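Long-range contacts in lipid transferase CIDEC (Mus musculus, PDB 4IKG), which transfers triacylglycerol between lipid droplets and so promotes their fusion into the single large droplet of white adipocytes, its CIDE-N domain mediating homodimerization: residues R6-S11 / L64-F70; T12-K16 / A77-P81. The contacts are given in a common frame with arbitrary orientation. Numbering follows the deposited sequence.

Contact 1: R6-S11 / L64-F70; sequences RPCRVS and LAKDTMF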
# COMPACT_ATOMS: atom_id res chain seq x y z
N ARG A 6 -3.27 4.79 -11.37
CA ARG A 6 -1.96 4.16 -11.26
C ARG A 6 -2.09 2.75 -10.69
O ARG A 6 -2.74 2.54 -9.67
CB ARG A 6 -1.05 5.00 -10.37
CG ARG A 6 0.36 4.44 -10.19
CD ARG A 6 0.72 4.35 -8.72
NE ARG A 6 2.16 4.46 -8.50
CZ ARG A 6 3.02 3.45 -8.60
NH1 ARG A 6 4.31 3.65 -8.38
NH2 ARG A 6 2.58 2.24 -8.91
N PRO A 7 -1.47 1.76 -11.36
CA PRO A 7 -1.50 0.37 -10.91
C PRO A 7 -0.66 0.16 -9.65
O PRO A 7 0.46 0.67 -9.56
CB PRO A 7 -0.89 -0.40 -12.08
CG PRO A 7 -0.00 0.59 -12.75
CD PRO A 7 -0.70 1.92 -12.61
N CYS A 8 -1.20 -0.58 -8.69
CA CYS A 8 -0.51 -0.82 -7.43
C CYS A 8 -0.62 -2.28 -7.01
O CYS A 8 -1.71 -2.85 -7.00
CB CYS A 8 -1.07 0.08 -6.33
SG CYS A 8 -0.99 1.85 -6.67
N ARG A 9 0.50 -2.90 -6.66
CA ARG A 9 0.49 -4.27 -6.16
C ARG A 9 0.61 -4.25 -4.64
O ARG A 9 1.69 -4.01 -4.10
CB ARG A 9 1.63 -5.08 -6.79
CG ARG A 9 1.64 -5.04 -8.31
CD ARG A 9 2.73 -5.93 -8.89
NE ARG A 9 2.85 -5.77 -10.34
CZ ARG A 9 3.68 -6.47 -11.10
NH1 ARG A 9 4.45 -7.41 -10.57
NH2 ARG A 9 3.72 -6.25 -12.41
N VAL A 10 -0.50 -4.49 -3.96
CA VAL A 10 -0.55 -4.37 -2.51
C VAL A 10 -0.59 -5.74 -1.82
O VAL A 10 -1.45 -6.57 -2.12
CB VAL A 10 -1.75 -3.52 -2.05
CG1 VAL A 10 -1.74 -3.34 -0.55
CG2 VAL A 10 -1.73 -2.17 -2.76
N SER A 11 0.34 -5.95 -0.89
CA SER A 11 0.41 -7.21 -0.15
C SER A 11 0.04 -7.00 1.31
O SER A 11 0.01 -5.87 1.80
CB SER A 11 1.81 -7.81 -0.25
OG SER A 11 1.93 -8.98 0.55
N LEU A 64 7.43 5.79 -8.10
CA LEU A 64 7.78 4.38 -7.96
C LEU A 64 7.39 3.59 -9.21
O LEU A 64 6.46 3.95 -9.92
CB LEU A 64 7.13 3.77 -6.72
CG LEU A 64 7.71 4.18 -5.36
CD1 LEU A 64 6.82 3.71 -4.22
CD2 LEU A 64 9.13 3.63 -5.20
N ALA A 65 8.12 2.51 -9.47
CA ALA A 65 7.86 1.66 -10.64
C ALA A 65 6.45 1.07 -10.59
O ALA A 65 5.86 0.95 -9.51
CB ALA A 65 8.90 0.56 -10.74
N LYS A 66 5.93 0.69 -11.75
CA LYS A 66 4.57 0.17 -11.82
C LYS A 66 4.43 -1.25 -11.26
O LYS A 66 3.33 -1.67 -10.88
CB LYS A 66 4.05 0.23 -13.25
CG LYS A 66 3.68 1.63 -13.71
CD LYS A 66 2.73 1.56 -14.89
CE LYS A 66 2.08 2.91 -15.18
NZ LYS A 66 1.01 2.82 -16.22
N ASP A 67 5.54 -1.97 -11.22
CA ASP A 67 5.53 -3.33 -10.68
C ASP A 67 5.95 -3.34 -9.21
O ASP A 67 6.26 -4.40 -8.66
CB ASP A 67 6.44 -4.24 -11.51
CG ASP A 67 7.90 -3.82 -11.47
OD1 ASP A 67 8.18 -2.65 -11.14
OD2 ASP A 67 8.76 -4.68 -11.77
N THR A 68 5.95 -2.17 -8.59
CA THR A 68 6.32 -2.04 -7.18
C THR A 68 5.32 -2.75 -6.27
O THR A 68 4.12 -2.49 -6.32
CB THR A 68 6.42 -0.57 -6.74
OG1 THR A 68 7.45 0.09 -7.50
CG2 THR A 68 6.75 -0.47 -5.26
N MET A 69 5.83 -3.66 -5.43
CA MET A 69 4.98 -4.35 -4.47
C MET A 69 4.88 -3.55 -3.17
O MET A 69 5.89 -3.32 -2.50
CB MET A 69 5.52 -5.75 -4.18
CG MET A 69 4.65 -6.57 -3.24
SD MET A 69 3.01 -6.93 -3.90
CE MET A 69 3.45 -7.92 -5.33
N PHE A 70 3.67 -3.13 -2.83
CA PHE A 70 3.46 -2.36 -1.61
C PHE A 70 3.10 -3.25 -0.43
O PHE A 70 2.97 -4.46 -0.56
CB PHE A 70 2.37 -1.31 -1.81
CG PHE A 70 2.74 -0.24 -2.80
CD1 PHE A 70 3.49 0.85 -2.42
CD2 PHE A 70 2.33 -0.34 -4.12
CE1 PHE A 70 3.82 1.84 -3.33
CE2 PHE A 70 2.66 0.64 -5.04
CZ PHE A 70 3.41 1.73 -4.64
O HOH W 1 1.00 -3.41 -11.51
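Within these segments two parallel bridges join strand 7-11 to the start of strand 69-73, Arg-9 with Met-69 (CA-CA 4.8 Å) and Val-10 with Phe-70 (4.6 Å), while an arginine and a water span the wider gap before them. The pairing rests on two backbone hydrogen bonds: Phe-70 N to Arg-9 O is very short at 2.5 Å, with an N-H...O angle of 164°, and Ser-11 N to Phe-70 O measures 3.0 Å. Before the strand, the type I turn from Ala-65 to Thr-68 holds the chain farther from its partner, the CA atoms of Pro-7 and Lys-66 being 6.1 Å apart. Arg-6 reaches across this opening: its NH2 donates to Pro-7 O (2.7 Å) and its NH1 weakly to Ala-65 O (3.3 Å). Beside the Arg-9/Met-69 side of the sheet, a water bridges the segments, accepting from Arg-9 NE (3.2 Å) and donating to Lys-66 O (3.0 Å). Arg-9 and Met-69 share one sheet face, where Met-69 CE comes 3.7 Å from Arg-9 CB and one guanidinium face of Arg-9 covers Asp-67 CB. Val-10 and Phe-70 share the other; there Cys-8 CB meets Phe-70 CE2 at 4.0 Å, and its SG lies 5.1 Å from the ring centroid, obliquely. Parallel pairing of the first and last strands is characteristic of the ubiquitin-like fold of CIDE-N domains. Strand 18-22 flanks 7-11, strand 45-48 flanks 69-73, and helix 26-36 packs on Cys-8 and Val-10 through Leu-29 and Val-33.

Contact 2: T12-K16 / A77-P81; sequences TADRK and AKWKP. Unlike the reference sequence in segment 77-81: Ala-77 (reference Gln).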
# COMPACT_ATOMS: atom_id res chain seq x y z
N THR A 12 -0.24 -8.10 2.01
CA THR A 12 -0.53 -8.05 3.44
C THR A 12 0.73 -8.35 4.24
O THR A 12 1.70 -8.89 3.70
CB THR A 12 -1.65 -9.04 3.83
OG1 THR A 12 -1.31 -10.35 3.36
CG2 THR A 12 -2.97 -8.61 3.21
N ALA A 13 0.72 -7.99 5.52
CA ALA A 13 1.89 -8.14 6.38
C ALA A 13 2.41 -9.57 6.48
O ALA A 13 3.61 -9.79 6.66
CB ALA A 13 1.61 -7.58 7.76
N ASP A 14 1.51 -10.54 6.34
CA ASP A 14 1.87 -11.95 6.44
C ASP A 14 2.20 -12.56 5.08
O ASP A 14 2.33 -13.78 4.95
CB ASP A 14 0.75 -12.73 7.11
CG ASP A 14 -0.63 -12.25 6.70
OD1 ASP A 14 -0.76 -11.07 6.31
OD2 ASP A 14 -1.59 -13.05 6.77
N ARG A 15 2.34 -11.70 4.07
CA ARG A 15 2.57 -12.12 2.68
C ARG A 15 1.54 -13.13 2.21
O ARG A 15 1.84 -14.04 1.43
CB ARG A 15 3.97 -12.69 2.48
CG ARG A 15 5.00 -11.66 2.07
CD ARG A 15 5.36 -10.74 3.22
NE ARG A 15 6.66 -10.13 2.99
CZ ARG A 15 7.30 -9.35 3.86
NH1 ARG A 15 6.75 -9.08 5.04
NH2 ARG A 15 8.48 -8.84 3.55
N LYS A 16 0.31 -12.98 2.71
CA LYS A 16 -0.76 -13.92 2.42
C LYS A 16 -1.39 -13.64 1.06
O LYS A 16 -1.30 -14.46 0.15
CB LYS A 16 -1.83 -13.85 3.52
CG LYS A 16 -2.75 -15.07 3.57
CD LYS A 16 -4.04 -14.78 4.33
CE LYS A 16 -4.01 -15.34 5.75
NZ LYS A 16 -5.35 -15.22 6.42
N ALA A 77 1.50 -0.57 14.63
CA ALA A 77 2.92 -0.76 14.36
C ALA A 77 3.36 -1.23 12.97
O ALA A 77 2.58 -1.55 12.11
CB ALA A 77 3.55 -1.64 15.42
N LYS A 78 4.67 -1.35 12.87
CA LYS A 78 5.53 -1.31 11.72
C LYS A 78 5.73 -2.57 10.86
O LYS A 78 5.13 -3.60 11.11
CB LYS A 78 6.89 -0.87 12.23
CG LYS A 78 7.32 -1.58 13.50
CD LYS A 78 6.92 -3.05 13.51
CE LYS A 78 7.61 -3.82 14.61
NZ LYS A 78 8.00 -2.95 15.76
N TRP A 79 6.57 -2.42 9.84
CA TRP A 79 6.93 -3.44 8.84
C TRP A 79 7.73 -4.61 9.41
O TRP A 79 8.54 -4.42 10.29
CB TRP A 79 7.68 -2.79 7.62
CG TRP A 79 8.89 -3.53 7.06
CD1 TRP A 79 10.16 -3.51 7.55
CD2 TRP A 79 8.92 -4.44 5.97
NE1 TRP A 79 10.97 -4.32 6.83
CE2 TRP A 79 10.22 -4.90 5.84
CE3 TRP A 79 7.97 -4.89 5.09
CZ2 TRP A 79 10.59 -5.80 4.88
CZ3 TRP A 79 8.34 -5.77 4.14
CH2 TRP A 79 9.63 -6.22 4.03
N LYS A 80 7.54 -5.78 8.85
CA LYS A 80 8.36 -6.94 9.16
C LYS A 80 8.77 -7.69 7.89
O LYS A 80 7.97 -7.86 7.01
CB LYS A 80 7.59 -7.87 10.12
CG LYS A 80 6.08 -7.63 10.26
CD LYS A 80 5.27 -8.94 10.43
CE LYS A 80 4.10 -8.83 11.44
NZ LYS A 80 2.91 -9.70 11.20
N PRO A 81 10.00 -8.17 7.82
CA PRO A 81 10.58 -8.88 6.68
C PRO A 81 9.85 -10.18 6.38
O PRO A 81 10.41 -11.06 5.72
CB PRO A 81 12.01 -9.18 7.15
CG PRO A 81 12.29 -8.16 8.20
CD PRO A 81 10.98 -7.98 8.90
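Arg-15 supplies the one hydrogen bond between these two irregular segments, NH1 to Lys-80 O at 2.6 Å with an N-H...O angle of 165°. Arg-15, the last residue of the type I turn from Thr-12, has left-handed phi/psi (52/35), and the turn is closed by Arg-15 N to Thr-12 O (2.9 Å). Chi1 of -91° lies between wells and chi2 is p, bending the side chain, whereas chi3 and chi4 are t and carry the guanidinium out to the C-terminal residues. Lys-80 O lies near the guanidinium plane, and Pro-81 O over one face. Arg-15 NH2 is 2.9 Å from Trp-79 CH2, a tight, oblique approach. Trp-79 itself has chi1 of 138° and Lys-80 has its first three chi angles off the wells, so neither adopts a standard rotamer; Lys-80 NZ still comes within 4.2 Å of Ala-13 CB. Within the turn, p Thr-12 places OG1 to donate to Asp-14 OD1 (3.1 Å) and accept from Lys-16 N (3.2 Å). The contact buries 204 Å² at the surface of the CIDE-N domain, joining the hairpin loop between strands 7-11 and 18-22 to the tail after strand 69-73, whose Met-71 touches Ala-13, Arg-15 and Trp-79.

In the fold
Contacts 1 and 2 follow the same two chain regions in succession: 6-11 runs straight into 12-16, and strand 69-73, begun in contact 1, leads out to the tail of contact 2. Their centres are about 16 Å apart, and beyond this sequence junction they do not touch. Contact 1 is the more central, about 8 Å from the chain centre against 11 Å, and it buries 628 Å² against 204 Å². Glu-49 lies near both, pairing with the Met-69 backbone and forming a salt bridge with Arg-15. No ligand marks a site in this single-chain model, so the contacts describe the domain's fold and surface.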